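Local coordinates for soluble lytic murein transglycosylase (Escherichia coli, PDB 1QSA), which cleaves the glycosidic bonds between N-acetylmuramic acid and N-acetylglucosamine in peptidoglycan, forming a 1,6-anhydro bond in the muramic acid residue, at residues S469-W481 with Y587-R599. Sequence-based numbering, arbitrary orientation.
With SO4 (sulfate ion), chain B; SO4 (sulfate ion), chain H.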
ATOM      1  N   SER A 469      23.265   7.632   6.842  1.00 10.38           N
ATOM      2  CA  SER A 469      22.722   6.336   6.435  1.00 10.59           C
ATOM      3  C   SER A 469      21.276   6.159   6.902  1.00  9.30           C
ATOM      4  O   SER A 469      20.437   5.622   6.175  1.00 11.99           O
ATOM      5  CB  SER A 469      23.599   5.202   6.994  1.00 11.48           C
ATOM      6  OG  SER A 469      23.551   5.166   8.420  1.00 10.83           O
ATOM      7  N   TYR A 470      20.996   6.646   8.105  1.00 10.26           N
ATOM      8  CA  TYR A 470      19.672   6.540   8.688  1.00  8.44           C
ATOM      9  C   TYR A 470      18.649   7.388   7.926  1.00  9.42           C
ATOM     10  O   TYR A 470      17.543   6.913   7.643  1.00  8.24           O
ATOM     11  CB  TYR A 470      19.722   6.909  10.173  1.00  8.58           C
ATOM     12  CG  TYR A 470      18.377   6.862  10.836  1.00  9.70           C
ATOM     13  CD1 TYR A 470      17.577   5.712  10.757  1.00  9.15           C
ATOM     14  CD2 TYR A 470      17.868   7.982  11.501  1.00  9.49           C
ATOM     15  CE1 TYR A 470      16.292   5.683  11.319  1.00  9.43           C
ATOM     16  CE2 TYR A 470      16.595   7.963  12.066  1.00  9.77           C
ATOM     17  CZ  TYR A 470      15.815   6.816  11.970  1.00  9.44           C
ATOM     18  OH  TYR A 470      14.542   6.819  12.505  1.00  8.10           O
ATOM     19  N   ALA A 471      19.003   8.639   7.617  1.00  9.07           N
ATOM     20  CA  ALA A 471      18.107   9.517   6.841  1.00  9.01           C
ATOM     21  C   ALA A 471      17.820   8.878   5.479  1.00  8.89           C
ATOM     22  O   ALA A 471      16.685   8.890   4.989  1.00  9.18           O
ATOM     23  CB  ALA A 471      18.726  10.887   6.655  1.00 10.67           C
ATOM     24  N   MET A 472      18.848   8.282   4.882  1.00  7.58           N
ATOM     25  CA  MET A 472      18.699   7.601   3.604  1.00  8.57           C
ATOM     26  C   MET A 472      17.786   6.378   3.697  1.00  8.72           C
ATOM     27  O   MET A 472      16.972   6.156   2.801  1.00  9.54           O
ATOM     28  CB  MET A 472      20.071   7.248   3.026  1.00  9.16           C
ATOM     29  CG  MET A 472      20.820   8.505   2.607  1.00 10.47           C
ATOM     30  SD  MET A 472      22.507   8.237   2.060  1.00 12.53           S
ATOM     31  CE  MET A 472      22.247   7.710   0.348  1.00 11.76           C
ATOM     32  N   ALA A 473      17.890   5.619   4.788  1.00  7.82           N
ATOM     33  CA  ALA A 473      17.040   4.444   5.006  1.00  8.05           C
ATOM     34  C   ALA A 473      15.576   4.879   5.079  1.00  8.29           C
ATOM     35  O   ALA A 473      14.698   4.211   4.536  1.00  8.93           O
ATOM     36  CB  ALA A 473      17.428   3.730   6.304  1.00  8.38           C
ATOM     37  N   ILE A 474      15.317   5.963   5.808  1.00  9.18           N
ATOM     38  CA  ILE A 474      13.951   6.484   5.954  1.00  8.55           C
ATOM     39  C   ILE A 474      13.394   6.880   4.581  1.00  9.67           C
ATOM     40  O   ILE A 474      12.274   6.502   4.213  1.00  8.12           O
ATOM     41  CB  ILE A 474      13.925   7.684   6.955  1.00  9.40           C
ATOM     42  CG1 ILE A 474      14.149   7.176   8.396  1.00  7.77           C
ATOM     43  CG2 ILE A 474      12.601   8.484   6.840  1.00  9.11           C
ATOM     44  CD1 ILE A 474      12.895   6.571   9.068  1.00  9.93           C
ATOM     45  N   ALA A 475      14.186   7.616   3.803  1.00  9.31           N
ATOM     46  CA  ALA A 475      13.744   8.029   2.467  1.00  9.03           C
ATOM     47  C   ALA A 475      13.485   6.828   1.548  1.00  9.58           C
ATOM     48  O   ALA A 475      12.490   6.789   0.816  1.00  8.30           O
ATOM     49  CB  ALA A 475      14.776   8.961   1.845  1.00 10.09           C
ATOM     50  N   ARG A 476      14.375   5.833   1.605  1.00 10.29           N
ATOM     51  CA  ARG A 476      14.236   4.629   0.788  1.00  9.26           C
ATOM     52  C   ARG A 476      12.915   3.923   1.109  1.00  9.24           C
ATOM     53  O   ARG A 476      12.175   3.526   0.209  1.00 10.06           O
ATOM     54  CB  ARG A 476      15.431   3.698   1.030  1.00 10.46           C
ATOM     55  CG  ARG A 476      15.264   2.275   0.473  1.00 12.66           C
ATOM     56  CD  ARG A 476      15.132   2.253  -1.040  1.00 15.67           C
ATOM     57  NE  ARG A 476      15.062   0.882  -1.551  1.00 13.02           N
ATOM     58  CZ  ARG A 476      13.980   0.115  -1.518  1.00 14.93           C
ATOM     59  NH1 ARG A 476      12.838   0.589  -1.030  1.00 17.13           N
ATOM     60  NH2 ARG A 476      14.027  -1.117  -2.030  1.00 14.54           N
ATOM     61  N   GLN A 477      12.597   3.824   2.398  1.00  8.41           N
ATOM     62  CA  GLN A 477      11.360   3.188   2.826  1.00  9.02           C
ATOM     63  C   GLN A 477      10.145   4.002   2.397  1.00 10.12           C
ATOM     64  O   GLN A 477       9.165   3.446   1.895  1.00 10.06           O
ATOM     65  CB  GLN A 477      11.345   3.013   4.351  1.00  9.52           C
ATOM     66  CG  GLN A 477       9.956   2.755   4.955  1.00  9.68           C
ATOM     67  CD  GLN A 477       9.337   1.451   4.503  1.00 10.88           C
ATOM     68  OE1 GLN A 477      10.033   0.473   4.239  1.00 13.19           O
ATOM     69  NE2 GLN A 477       8.014   1.429   4.402  1.00 13.32           N
ATOM     70  N   GLU A 478      10.236   5.318   2.569  1.00  8.78           N
ATOM     71  CA  GLU A 478       9.109   6.203   2.265  1.00  9.69           C
ATOM     72  C   GLU A 478       8.725   6.342   0.794  1.00 10.31           C
ATOM     73  O   GLU A 478       7.552   6.171   0.423  1.00  9.85           O
ATOM     74  CB  GLU A 478       9.370   7.614   2.835  1.00  9.28           C
ATOM     75  CG  GLU A 478       9.399   7.704   4.373  1.00  9.73           C
ATOM     76  CD  GLU A 478       8.037   7.463   5.018  1.00 11.03           C
ATOM     77  OE1 GLU A 478       7.049   7.217   4.292  1.00 12.44           O
ATOM     78  OE2 GLU A 478       7.950   7.544   6.267  1.00  9.63           O
ATOM     79  N   SER A 479       9.721   6.584  -0.054  1.00 10.01           N
ATOM     80  CA  SER A 479       9.456   6.860  -1.469  1.00  8.69           C
ATOM     81  C   SER A 479      10.065   5.938  -2.510  1.00 10.32           C
ATOM     82  O   SER A 479       9.793   6.118  -3.709  1.00  9.44           O
ATOM     83  CB  SER A 479       9.979   8.259  -1.777  1.00  8.68           C
ATOM     84  OG  SER A 479      11.395   8.262  -1.657  1.00  9.89           O
ATOM     85  N   ALA A 480      10.915   5.008  -2.080  1.00  9.84           N
ATOM     86  CA  ALA A 480      11.620   4.125  -3.013  1.00  9.48           C
ATOM     87  C   ALA A 480      12.384   5.008  -4.020  1.00 10.40           C
ATOM     88  O   ALA A 480      12.568   4.668  -5.197  1.00 10.50           O
ATOM     89  CB  ALA A 480      10.666   3.141  -3.714  1.00  9.90           C
ATOM     90  N   TRP A 481      12.844   6.145  -3.506  1.00 10.12           N
ATOM     91  CA  TRP A 481      13.614   7.141  -4.239  1.00 10.64           C
ATOM     92  C   TRP A 481      12.925   7.954  -5.333  1.00 10.44           C
ATOM     93  O   TRP A 481      13.604   8.613  -6.115  1.00 10.66           O
ATOM     94  CB  TRP A 481      14.936   6.553  -4.747  1.00 10.13           C
ATOM     95  CG  TRP A 481      15.854   6.124  -3.621  1.00  8.62           C
ATOM     96  CD1 TRP A 481      16.355   4.867  -3.390  1.00 10.39           C
ATOM     97  CD2 TRP A 481      16.345   6.954  -2.565  1.00  8.40           C
ATOM     98  NE1 TRP A 481      17.121   4.871  -2.248  1.00  9.74           N
ATOM     99  CE2 TRP A 481      17.134   6.136  -1.720  1.00  9.66           C
ATOM    100  CE3 TRP A 481      16.192   8.315  -2.250  1.00  9.94           C
ATOM    101  CZ2 TRP A 481      17.766   6.632  -0.575  1.00  9.61           C
ATOM    102  CZ3 TRP A 481      16.822   8.814  -1.110  1.00  9.88           C
ATOM    103  CH2 TRP A 481      17.602   7.966  -0.284  1.00 10.22           C
ATOM    104  N   TYR A 587       7.404  -1.090   9.253  1.00 10.28           N
ATOM    105  CA  TYR A 587       8.188   0.097   8.894  1.00  7.96           C
ATOM    106  C   TYR A 587       9.518   0.103   9.668  1.00  9.42           C
ATOM    107  O   TYR A 587      10.592   0.303   9.086  1.00  7.82           O
ATOM    108  CB  TYR A 587       7.364   1.342   9.247  1.00  8.58           C
ATOM    109  CG  TYR A 587       7.992   2.675   8.898  1.00  9.48           C
ATOM    110  CD1 TYR A 587       8.826   3.334   9.799  1.00  9.25           C
ATOM    111  CD2 TYR A 587       7.715   3.294   7.684  1.00  9.66           C
ATOM    112  CE1 TYR A 587       9.373   4.585   9.504  1.00  8.22           C
ATOM    113  CE2 TYR A 587       8.252   4.551   7.372  1.00  9.78           C
ATOM    114  CZ  TYR A 587       9.078   5.188   8.289  1.00  7.95           C
ATOM    115  OH  TYR A 587       9.584   6.434   8.026  1.00  9.62           O
ATOM    116  N   VAL A 588       9.444  -0.116  10.981  1.00  8.53           N
ATOM    117  CA  VAL A 588      10.632  -0.105  11.833  1.00 10.27           C
ATOM    118  C   VAL A 588      11.608  -1.209  11.418  1.00  9.59           C
ATOM    119  O   VAL A 588      12.805  -0.959  11.290  1.00 10.17           O
ATOM    120  CB  VAL A 588      10.247  -0.210  13.323  1.00 10.32           C
ATOM    121  CG1 VAL A 588      11.486  -0.328  14.189  1.00 10.53           C
ATOM    122  CG2 VAL A 588       9.461   1.043  13.718  1.00  9.29           C
ATOM    123  N   LYS A 589      11.080  -2.404  11.172  1.00 10.22           N
ATOM    124  CA  LYS A 589      11.911  -3.528  10.738  1.00  7.83           C
ATOM    125  C   LYS A 589      12.620  -3.188   9.429  1.00  9.79           C
ATOM    126  O   LYS A 589      13.827  -3.390   9.296  1.00 10.76           O
ATOM    127  CB  LYS A 589      11.054  -4.781  10.563  1.00  7.98           C
ATOM    128  CG  LYS A 589      10.550  -5.352  11.885  1.00  8.67           C
ATOM    129  CD  LYS A 589       9.694  -6.571  11.647  1.00  9.30           C
ATOM    130  CE  LYS A 589       9.226  -7.180  12.964  1.00 10.55           C
ATOM    131  NZ  LYS A 589       8.286  -8.334  12.695  1.00 12.91           N
ATOM    132  N   ASN A 590      11.871  -2.660   8.469  1.00  9.37           N
ATOM    133  CA  ASN A 590      12.463  -2.285   7.189  1.00  9.47           C
ATOM    134  C   ASN A 590      13.546  -1.216   7.350  1.00  8.89           C
ATOM    135  O   ASN A 590      14.645  -1.352   6.837  1.00  8.98           O
ATOM    136  CB  ASN A 590      11.394  -1.738   6.233  1.00  9.60           C
ATOM    137  CG  ASN A 590      10.538  -2.824   5.620  1.00 12.73           C
ATOM    138  OD1 ASN A 590      10.833  -4.023   5.740  1.00 14.25           O
ATOM    139  ND2 ASN A 590       9.484  -2.412   4.926  1.00 11.75           N
ATOM    140  N   VAL A 591      13.227  -0.146   8.066  1.00  8.81           N
ATOM    141  CA  VAL A 591      14.184   0.947   8.205  1.00  8.59           C
ATOM    142  C   VAL A 591      15.499   0.511   8.863  1.00  9.10           C
ATOM    143  O   VAL A 591      16.580   0.907   8.414  1.00  9.31           O
ATOM    144  CB  VAL A 591      13.540   2.165   8.911  1.00  9.17           C
ATOM    145  CG1 VAL A 591      14.598   3.226   9.229  1.00  9.37           C
ATOM    146  CG2 VAL A 591      12.432   2.759   8.016  1.00  9.87           C
ATOM    147  N   LEU A 592      15.410  -0.340   9.888  1.00  8.62           N
ATOM    148  CA  LEU A 592      16.610  -0.841  10.556  1.00  9.02           C
ATOM    149  C   LEU A 592      17.422  -1.732   9.603  1.00  9.08           C
ATOM    150  O   LEU A 592      18.649  -1.589   9.537  1.00 10.37           O
ATOM    151  CB  LEU A 592      16.253  -1.597  11.838  1.00 10.53           C
ATOM    152  CG  LEU A 592      15.608  -0.723  12.928  1.00 14.12           C
ATOM    153  CD1 LEU A 592      15.183  -1.621  14.086  1.00 15.10           C
ATOM    154  CD2 LEU A 592      16.531   0.373  13.400  1.00 15.37           C
ATOM    155  N   ALA A 593      16.750  -2.588   8.825  1.00  9.09           N
ATOM    156  CA  ALA A 593      17.458  -3.429   7.860  1.00  9.64           C
ATOM    157  C   ALA A 593      18.104  -2.549   6.775  1.00  9.66           C
ATOM    158  O   ALA A 593      19.284  -2.740   6.427  1.00 10.00           O
ATOM    159  CB  ALA A 593      16.502  -4.437   7.226  1.00 10.13           C
ATOM    160  N   TYR A 594      17.381  -1.524   6.323  1.00  8.16           N
ATOM    161  CA  TYR A 594      17.883  -0.630   5.265  1.00  9.43           C
ATOM    162  C   TYR A 594      19.065   0.220   5.721  1.00  9.61           C
ATOM    163  O   TYR A 594      19.993   0.476   4.948  1.00  9.75           O
ATOM    164  CB  TYR A 594      16.776   0.281   4.751  1.00  9.50           C
ATOM    165  CG  TYR A 594      15.604  -0.405   4.070  1.00  7.17           C
ATOM    166  CD1 TYR A 594      15.572  -1.790   3.848  1.00  8.10           C
ATOM    167  CD2 TYR A 594      14.500   0.350   3.665  1.00 10.29           C
ATOM    168  CE1 TYR A 594      14.456  -2.404   3.234  1.00  8.20           C
ATOM    169  CE2 TYR A 594      13.394  -0.245   3.062  1.00  9.98           C
ATOM    170  CZ  TYR A 594      13.380  -1.617   2.855  1.00 10.92           C
ATOM    171  OH  TYR A 594      12.268  -2.197   2.320  1.00 13.84           O
ATOM    172  N   ASP A 595      19.031   0.652   6.978  1.00  8.89           N
ATOM    173  CA  ASP A 595      20.124   1.455   7.532  1.00  9.83           C
ATOM    174  C   ASP A 595      21.400   0.586   7.508  1.00  9.50           C
ATOM    175  O   ASP A 595      22.466   1.058   7.111  1.00 11.39           O
ATOM    176  CB  ASP A 595      19.778   1.940   8.953  1.00  8.71           C
ATOM    177  CG  ASP A 595      20.672   3.080   9.413  1.00 11.03           C
ATOM    178  OD1 ASP A 595      21.589   3.441   8.656  1.00 13.18           O
ATOM    179  OD2 ASP A 595      20.461   3.631  10.513  1.00 10.33           O
ATOM    180  N   ALA A 596      21.273  -0.692   7.864  1.00 10.73           N
ATOM    181  CA  ALA A 596      22.430  -1.599   7.821  1.00 11.54           C
ATOM    182  C   ALA A 596      22.957  -1.726   6.380  1.00 11.37           C
ATOM    183  O   ALA A 596      24.173  -1.654   6.159  1.00 10.20           O
ATOM    184  CB  ALA A 596      22.067  -2.965   8.386  1.00 11.13           C
ATOM    185  N   TYR A 597      22.057  -1.861   5.403  1.00 10.44           N
ATOM    186  CA  TYR A 597      22.483  -1.954   4.005  1.00 10.56           C
ATOM    187  C   TYR A 597      23.208  -0.671   3.601  1.00 11.72           C
ATOM    188  O   TYR A 597      24.254  -0.725   2.969  1.00 13.78           O
ATOM    189  CB  TYR A 597      21.290  -2.152   3.072  1.00 10.48           C
ATOM    190  CG  TYR A 597      20.524  -3.430   3.269  1.00 11.28           C
ATOM    191  CD1 TYR A 597      21.156  -4.589   3.710  1.00 12.55           C
ATOM    192  CD2 TYR A 597      19.144  -3.477   3.021  1.00 12.64           C
ATOM    193  CE1 TYR A 597      20.436  -5.770   3.900  1.00 13.77           C
ATOM    194  CE2 TYR A 597      18.421  -4.641   3.215  1.00 13.46           C
ATOM    195  CZ  TYR A 597      19.075  -5.785   3.658  1.00 14.75           C
ATOM    196  OH  TYR A 597      18.359  -6.930   3.882  1.00 16.71           O
ATOM    197  N   TYR A 598      22.657   0.486   3.982  1.00 10.58           N
ATOM    198  CA  TYR A 598      23.289   1.758   3.651  1.00 11.06           C
ATOM    199  C   TYR A 598      24.654   1.908   4.289  1.00 11.76           C
ATOM    200  O   TYR A 598      25.600   2.367   3.640  1.00 13.06           O
ATOM    201  CB  TYR A 598      22.357   2.942   3.956  1.00 10.71           C
ATOM    202  CG  TYR A 598      21.455   3.224   2.769  1.00  9.33           C
ATOM    203  CD1 TYR A 598      21.992   3.721   1.583  1.00 11.22           C
ATOM    204  CD2 TYR A 598      20.106   2.875   2.777  1.00 12.00           C
ATOM    205  CE1 TYR A 598      21.213   3.850   0.422  1.00 11.86           C
ATOM    206  CE2 TYR A 598      19.312   3.000   1.610  1.00 10.64           C
ATOM    207  CZ  TYR A 598      19.877   3.477   0.444  1.00 12.81           C
ATOM    208  OH  TYR A 598      19.135   3.509  -0.722  1.00 10.93           O
ATOM    209  N   ARG A 599      24.780   1.476   5.540  1.00 12.03           N
ATOM    210  CA  ARG A 599      26.069   1.540   6.218  1.00 13.44           C
ATOM    211  C   ARG A 599      27.063   0.675   5.443  1.00 13.89           C
ATOM    212  O   ARG A 599      28.182   1.109   5.190  1.00 15.60           O
ATOM    213  CB  ARG A 599      25.949   1.079   7.678  1.00 12.92           C
ATOM    214  CG  ARG A 599      25.354   2.174   8.571  1.00 14.69           C
ATOM    215  CD  ARG A 599      25.111   1.698   9.995  1.00 15.97           C
ATOM    216  NE  ARG A 599      26.332   1.159  10.598  1.00 18.59           N
ATOM    217  CZ  ARG A 599      27.325   1.894  11.102  1.00 20.72           C
ATOM    218  NH1 ARG A 599      27.256   3.226  11.111  1.00 20.59           N
ATOM    219  NH2 ARG A 599      28.390   1.291  11.617  1.00 19.44           N
TER
HETATM  220  S   SO4 B 701      14.924  -6.995   2.914  1.00 30.99           S
HETATM  221  O1  SO4 B 701      15.314  -6.400   4.208  1.00 31.23           O
HETATM  222  O2  SO4 B 701      16.129  -7.192   2.084  1.00 29.06           O
HETATM  223  O3  SO4 B 701      14.287  -8.295   3.180  1.00 34.92           O
HETATM  224  O4  SO4 B 701      13.963  -6.129   2.207  1.00 31.20           O
HETATM  225  S   SO4 H 707      11.252  -3.204  -1.425  1.00 61.16           S
HETATM  226  O1  SO4 H 707      12.151  -3.448  -0.280  1.00 61.59           O
HETATM  227  O2  SO4 H 707       9.880  -3.616  -1.072  1.00 61.52           O
HETATM  228  O3  SO4 H 707      11.262  -1.769  -1.753  1.00 61.29           O
HETATM  229  O4  SO4 H 707      11.720  -3.979  -2.583  1.00 61.24           O
HETATM  230  O   HOH W   1      25.084   5.016  10.701  1.00 18.10           O
HETATM  231  O   HOH W   2       9.928  -0.814   1.849  1.00 18.60           O
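In the lysozyme-like SLT domain, the helix bearing Glu478, the predicted active-site residue, packs on helix 582-601, touching it through Glu478 itself: Tyr587 OH donates to Glu478 OE2 (2.6 Å), arriving 35° out of the carboxylate plane. Folded at chi2 (-68°), the Glu478 chain brings its carboxylate to the edge of the Tyr587 ring. The helix axes approach to 8.2 Å at 127°, with Ala473 CB 3.5 Å from Asp595 N at the tight crossing. Knobs-into-holes packing follows: Val591 sits among Tyr470, Ala473, Ile474 and Gln477, while Gln477 OE1 accepts from Asn590 ND2 (3.0 Å). Farther along, Met472 CB lies over the centre of the Tyr598 ring, and Trp481 NE1 donates to Tyr598 OH (2.9 Å) nearly in the indole plane; that hydroxyl also bonds Pro450 O. A leucine in place of Tyr598 would probably leave the indole N-H and Pro450 O without their hydroxyl partner and Met472 CB without the flat ring face beneath it. Ser469 OG donates to the syn lone pair of Asp595 OD1 (2.6 Å); the other oxygen of Asp595, OD2, forms a salt bridge with Arg545. This pairing belongs to the all-helical, lysozyme-like SLT domain, whose helix 468-479 carries the predicted active-site glutamate with Tyr587 bonded to it.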